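Local coordinates for protein amorpha-4,11-diene synthase (Artemisia annua, PDB 4GAX) that probably cyclises farnesyl diphosphate into a sesquiterpene such as amorpha-4,11-diene, releasing diphosphate with the help of metal ions as other terpene synthases do, at residues L262-W266 with R279-V283; P34-G38 with K550-K554. All blocks are in the same frame, centred on the assembly; numbering follows the deposited sequence.

Contact 1: residues L262-W266 with R279-V283; sequences LSKWW and RDRIV
The indole of Trp-266 meets Ile-282 over one face and two oxygens at its edge. On the face lies the branched carbon Ile-282 CB, 3.9 Å from the centroid of the Trp-266 five-membered ring, a CH-pi contact. In the ring plane Trp-266 NE1 gives its hydrogen to Asp-280 OD1 at 2.6 Å; the bond is bent (144° at the hydrogen) and reaches OD1 nearly head-on to the C-O bond, with ring and carboxylate planes 26° apart. Further along the same rim, Trp-266 CZ2 comes within 3.6 Å of Arg-279 O. The indole gets there because CG stands anti to the backbone N (chi1 -175°), carrying the ring off helix 238-269 toward the turn before helix 282-292. Ile-282 is a knob among Leu-262, Ser-263, Trp-265 and Trp-266: CG1 lies 3.8 Å from Leu-262 O, and CD1 touches the edge of the second indole, 4.1 Å from Trp-265 CZ3. Exchanging Trp-266 for a leucine would take away both ring face and N-H, and would probably leave Asp-280 OD1 without this donor and a gap beside Ile-282. Beyond the turn's acid, Arg-281 is the N-cap residue of helix 282-292; its NE binds Asp-280 O at 2.9 Å from above the carbonyl plane, and its NH1 binds Phe-542 O. Arg-279, Asp-280 and Arg-281 fit the RxR motif of plant sesquiterpene synthases, whose arginines are thought to help hold the diphosphate; a weak, long ion pair leads from Arg-279 to Asp-317. The chemistry thus joins an apolar knob to a single hydrogen bond from a buried indole N-H, which ties the middle residue of the motif to helix 238-269 and probably helps fix the course of the arginine-bearing turn.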
loop_
_atom_site.group_PDB
_atom_site.type_symbol
_atom_site.label_atom_id
_atom_site.label_comp_id
_atom_site.label_asym_id
_atom_site.label_seq_id
_atom_site.Cartn_x
_atom_site.Cartn_y
_atom_site.Cartn_z
ATOM N N LEU A 262 -19.776 -0.653 -5.025
ATOM C CA LEU A 262 -19.565 0.272 -3.919
ATOM C C LEU A 262 -20.280 1.590 -4.116
ATOM O O LEU A 262 -20.770 2.187 -3.145
ATOM C CB LEU A 262 -18.072 0.504 -3.699
ATOM C CG LEU A 262 -17.431 -0.653 -2.954
ATOM C CD1 LEU A 262 -15.916 -0.622 -3.172
ATOM C CD2 LEU A 262 -17.773 -0.570 -1.453
ATOM N N SER A 263 -20.339 2.043 -5.369
ATOM C CA SER A 263 -20.993 3.301 -5.699
ATOM C C SER A 263 -22.479 3.203 -5.432
ATOM O O SER A 263 -23.079 4.161 -4.939
ATOM C CB SER A 263 -20.722 3.712 -7.154
ATOM O OG SER A 263 -19.332 3.913 -7.351
ATOM N N LYS A 264 -23.074 2.049 -5.745
ATOM C CA LYS A 264 -24.518 1.859 -5.523
ATOM C C LYS A 264 -24.843 1.825 -4.035
ATOM O O LYS A 264 -25.784 2.474 -3.581
ATOM C CB LYS A 264 -25.024 0.578 -6.193
ATOM C CG LYS A 264 -25.451 0.780 -7.630
ATOM C CD LYS A 264 -25.346 -0.505 -8.434
ATOM C CE LYS A 264 -25.155 -0.197 -9.910
ATOM N NZ LYS A 264 -25.105 -1.434 -10.735
ATOM N N TRP A 265 -24.064 1.036 -3.300
ATOM C CA TRP A 265 -24.141 0.970 -1.843
ATOM C C TRP A 265 -24.056 2.357 -1.210
ATOM O O TRP A 265 -24.880 2.715 -0.357
ATOM C CB TRP A 265 -22.990 0.109 -1.335
ATOM C CG TRP A 265 -22.844 -0.004 0.167
ATOM C CD1 TRP A 265 -23.527 -0.860 1.002
ATOM C CD2 TRP A 265 -21.907 0.705 0.999
ATOM N NE1 TRP A 265 -23.090 -0.701 2.301
ATOM C CE2 TRP A 265 -22.097 0.248 2.326
ATOM C CE3 TRP A 265 -20.939 1.691 0.749
ATOM C CZ2 TRP A 265 -21.341 0.737 3.398
ATOM C CZ3 TRP A 265 -20.192 2.177 1.810
ATOM C CH2 TRP A 265 -20.393 1.699 3.120
ATOM N N TRP A 266 -23.058 3.133 -1.632
ATOM C CA TRP A 266 -22.837 4.473 -1.083
ATOM C C TRP A 266 -23.977 5.417 -1.440
ATOM O O TRP A 266 -24.447 6.198 -0.602
ATOM C CB TRP A 266 -21.490 5.051 -1.578
ATOM C CG TRP A 266 -21.153 6.371 -0.942
ATOM C CD1 TRP A 266 -21.018 7.581 -1.568
ATOM C CD2 TRP A 266 -20.954 6.622 0.459
ATOM N NE1 TRP A 266 -20.722 8.564 -0.645
ATOM C CE2 TRP A 266 -20.684 7.999 0.605
ATOM C CE3 TRP A 266 -20.982 5.813 1.605
ATOM C CZ2 TRP A 266 -20.431 8.585 1.852
ATOM C CZ3 TRP A 266 -20.725 6.390 2.836
ATOM C CH2 TRP A 266 -20.452 7.766 2.952
ATOM N N ARG A 279 -18.175 13.766 4.227
ATOM C CA ARG A 279 -17.713 13.867 2.847
ATOM C C ARG A 279 -18.321 12.808 1.934
ATOM O O ARG A 279 -18.665 11.712 2.378
ATOM C CB ARG A 279 -16.191 13.702 2.816
ATOM C CG ARG A 279 -15.461 14.496 3.881
ATOM C CD ARG A 279 -14.061 13.955 4.142
ATOM N NE ARG A 279 -13.408 14.725 5.197
ATOM C CZ ARG A 279 -12.215 14.448 5.710
ATOM N NH1 ARG A 279 -11.524 13.403 5.270
ATOM N NH2 ARG A 279 -11.716 15.218 6.670
ATOM N N ASP A 280 -18.422 13.137 0.650
ATOM C CA ASP A 280 -18.856 12.185 -0.374
ATOM C C ASP A 280 -17.601 11.678 -1.104
ATOM O O ASP A 280 -17.188 12.257 -2.125
ATOM C CB ASP A 280 -19.815 12.874 -1.349
ATOM C CG ASP A 280 -20.438 11.911 -2.350
ATOM O OD1 ASP A 280 -20.357 10.681 -2.136
ATOM O OD2 ASP A 280 -21.023 12.389 -3.354
ATOM N N ARG A 281 -16.998 10.608 -0.583
ATOM C CA ARG A 281 -15.678 10.155 -1.044
ATOM C C ARG A 281 -15.560 8.658 -1.296
ATOM O O ARG A 281 -14.514 8.053 -0.989
ATOM C CB ARG A 281 -14.598 10.557 -0.031
ATOM C CG ARG A 281 -14.422 12.073 0.129
ATOM C CD ARG A 281 -13.923 12.705 -1.164
ATOM N NE ARG A 281 -14.753 13.833 -1.588
ATOM C CZ ARG A 281 -14.564 15.089 -1.200
ATOM N NH1 ARG A 281 -13.574 15.387 -0.372
ATOM N NH2 ARG A 281 -15.364 16.049 -1.638
ATOM N N ILE A 282 -16.587 8.046 -1.878
ATOM C CA ILE A 282 -16.521 6.590 -2.047
ATOM C C ILE A 282 -15.373 6.154 -2.978
ATOM O O ILE A 282 -14.745 5.116 -2.755
ATOM C CB ILE A 282 -17.875 5.974 -2.467
ATOM C CG1 ILE A 282 -17.905 4.483 -2.126
ATOM C CG2 ILE A 282 -18.152 6.196 -3.945
ATOM C CD1 ILE A 282 -17.636 4.177 -0.636
ATOM N N VAL A 283 -15.069 6.964 -3.992
ATOM C CA VAL A 283 -14.010 6.611 -4.941
ATOM C C VAL A 283 -12.681 6.582 -4.204
ATOM O O VAL A 283 -11.865 5.669 -4.375
ATOM C CB VAL A 283 -13.929 7.607 -6.122
ATOM C CG1 VAL A 283 -12.726 7.269 -7.023
ATOM C CG2 VAL A 283 -15.225 7.583 -6.927
#

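Contact 2: residues P34-G38 with K550-K554; sequences PSIWG and KNLVK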
loop_
_atom_site.group_PDB
_atom_site.type_symbol
_atom_site.label_atom_id
_atom_site.label_comp_id
_atom_site.label_asym_id
_atom_site.label_seq_id
_atom_site.Cartn_x
_atom_site.Cartn_y
_atom_site.Cartn_z
ATOM N N PRO A 34 -18.287 18.623 -3.561
ATOM C CA PRO A 34 -18.893 17.390 -4.097
ATOM C C PRO A 34 -17.833 16.426 -4.663
ATOM O O PRO A 34 -16.689 16.849 -4.883
ATOM C CB PRO A 34 -19.822 17.902 -5.211
ATOM C CG PRO A 34 -19.330 19.288 -5.537
ATOM C CD PRO A 34 -18.741 19.833 -4.270
ATOM N N SER A 35 -18.178 15.151 -4.855
ATOM C CA SER A 35 -17.239 14.218 -5.487
ATOM C C SER A 35 -16.928 14.757 -6.882
ATOM O O SER A 35 -17.823 15.281 -7.568
ATOM C CB SER A 35 -17.836 12.818 -5.602
ATOM O OG SER A 35 -16.988 11.957 -6.353
ATOM N N ILE A 36 -15.668 14.662 -7.299
ATOM C CA ILE A 36 -15.290 15.210 -8.600
ATOM C C ILE A 36 -15.627 14.221 -9.715
ATOM O O ILE A 36 -15.566 14.553 -10.900
ATOM C CB ILE A 36 -13.801 15.598 -8.646
ATOM C CG1 ILE A 36 -12.908 14.355 -8.599
ATOM C CG2 ILE A 36 -13.465 16.550 -7.506
ATOM C CD1 ILE A 36 -12.050 14.181 -9.850
ATOM N N TRP A 37 -16.012 13.012 -9.319
ATOM C CA TRP A 37 -16.184 11.915 -10.262
ATOM C C TRP A 37 -17.595 11.804 -10.840
ATOM O O TRP A 37 -17.799 11.158 -11.870
ATOM C CB TRP A 37 -15.777 10.611 -9.584
ATOM C CG TRP A 37 -14.395 10.701 -9.030
ATOM C CD1 TRP A 37 -14.037 10.918 -7.725
ATOM C CD2 TRP A 37 -13.170 10.611 -9.772
ATOM N NE1 TRP A 37 -12.666 10.958 -7.613
ATOM C CE2 TRP A 37 -12.111 10.767 -8.854
ATOM C CE3 TRP A 37 -12.869 10.405 -11.122
ATOM C CZ2 TRP A 37 -10.772 10.729 -9.246
ATOM C CZ3 TRP A 37 -11.541 10.367 -11.508
ATOM C CH2 TRP A 37 -10.510 10.528 -10.575
ATOM N N GLY A 38 -18.571 12.429 -10.190
ATOM C CA GLY A 38 -19.943 12.358 -10.671
ATOM C C GLY A 38 -20.494 10.940 -10.668
ATOM O O GLY A 38 -20.269 10.188 -9.718
ATOM N N LYS A 550 -5.162 12.464 -8.327
ATOM C CA LYS A 550 -6.268 12.335 -9.273
ATOM C C LYS A 550 -5.874 11.479 -10.472
ATOM O O LYS A 550 -6.645 10.629 -10.924
ATOM C CB LYS A 550 -6.754 13.695 -9.761
ATOM C CG LYS A 550 -8.117 13.625 -10.452
ATOM C CD LYS A 550 -8.225 14.599 -11.612
ATOM C CE LYS A 550 -8.075 16.041 -11.159
ATOM N NZ LYS A 550 -8.196 16.986 -12.311
ATOM N N ASN A 551 -4.676 11.699 -10.998
ATOM C CA ASN A 551 -4.275 10.958 -12.184
ATOM C C ASN A 551 -3.903 9.511 -11.918
ATOM O O ASN A 551 -4.013 8.674 -12.814
ATOM C CB ASN A 551 -3.194 11.693 -12.973
ATOM C CG ASN A 551 -3.772 12.799 -13.835
ATOM O OD1 ASN A 551 -4.104 12.587 -15.009
ATOM N ND2 ASN A 551 -3.918 13.982 -13.251
ATOM N N LEU A 552 -3.467 9.217 -10.694
ATOM C CA LEU A 552 -3.238 7.840 -10.291
ATOM C C LEU A 552 -4.555 7.080 -10.367
ATOM O O LEU A 552 -4.601 5.955 -10.879
ATOM C CB LEU A 552 -2.674 7.756 -8.862
ATOM C CG LEU A 552 -1.257 8.292 -8.627
ATOM C CD1 LEU A 552 -0.887 8.158 -7.162
ATOM C CD2 LEU A 552 -0.220 7.584 -9.499
ATOM N N VAL A 553 -5.624 7.698 -9.861
ATOM C CA VAL A 553 -6.951 7.084 -9.892
ATOM C C VAL A 553 -7.374 6.822 -11.338
ATOM O O VAL A 553 -7.835 5.732 -11.673
ATOM C CB VAL A 553 -7.997 7.971 -9.182
ATOM C CG1 VAL A 553 -9.387 7.348 -9.284
ATOM C CG2 VAL A 553 -7.603 8.180 -7.729
ATOM N N LYS A 554 -7.204 7.817 -12.205
ATOM C CA LYS A 554 -7.579 7.642 -13.607
ATOM C C LYS A 554 -6.739 6.568 -14.299
ATOM O O LYS A 554 -7.255 5.800 -15.115
ATOM C CB LYS A 554 -7.466 8.962 -14.375
ATOM C CG LYS A 554 -8.398 10.055 -13.879
ATOM C CD LYS A 554 -8.628 11.094 -14.978
ATOM C CE LYS A 554 -8.977 12.452 -14.394
ATOM N NZ LYS A 554 -9.264 13.457 -15.469
#
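The N-terminal segment of a plant terpene synthase, which runs over the alpha-helical metal-binding domain, here meets the last helix of the chain, 547-557. Trp-37 fits the tryptophan that closes the RP(x)8W motif of this family, and its six-membered ring carries the contact. The far end of that ring rests against the helix: Trp-37 CH2 lies 3.6 Å from Val-553 CG1, a methyl that approaches obliquely, whereas Lys-550 O and Lys-554 CG sit at the ring edge, near its plane. Of these, Lys-554 CG is 3.9 Å from Trp-37 CZ3, so it is the aliphatic stem of the lysine, not its charge, that packs here. Lys-550 does likewise, its CG resting 3.9 Å from Trp-37 CH2. No hydrogen bond crosses between the two segments; the indole N-H is instead held by Glu-284 on helix 282-292, which probably helps fix the ring's rotation, while its six-membered ring packs mainly on aliphatic carbons.

Ile-36 shields the indole from its own segment. With CG1 between the backbone N and the carbonyl carbon (chi1 69°), its CD1 is placed 3.5 Å above the plane of the Trp-37 ring, over its centre, and 4.0 Å from Lys-550 CG. The backbone before the tryptophan is bent by an ST turn, in which Trp-37 N donates to Ser-35 OG at 3.3 Å.

In the fold
Contact 1 is the more deeply buried of the two, joining helices 238-269 and 282-292 through segments close in sequence; contact 2 is partly buried, with Ile-36 exposed, and brings the two ends of the chain together around the loop in which contact 1 is nested. Each turns on a tryptophan, but the indole N-H is used across contact 1 and outside the segments of contact 2, where aliphatic carbons of two lysines and a valine meet the ring. Their centres lie about 12 Å apart, and the start of helix 282-292 and the turn before it belong to both neighbourhoods: Val-283, turned away from 262-266, packs on Trp-37 and Val-553, while Asp-280 O touches Ser-35 CB.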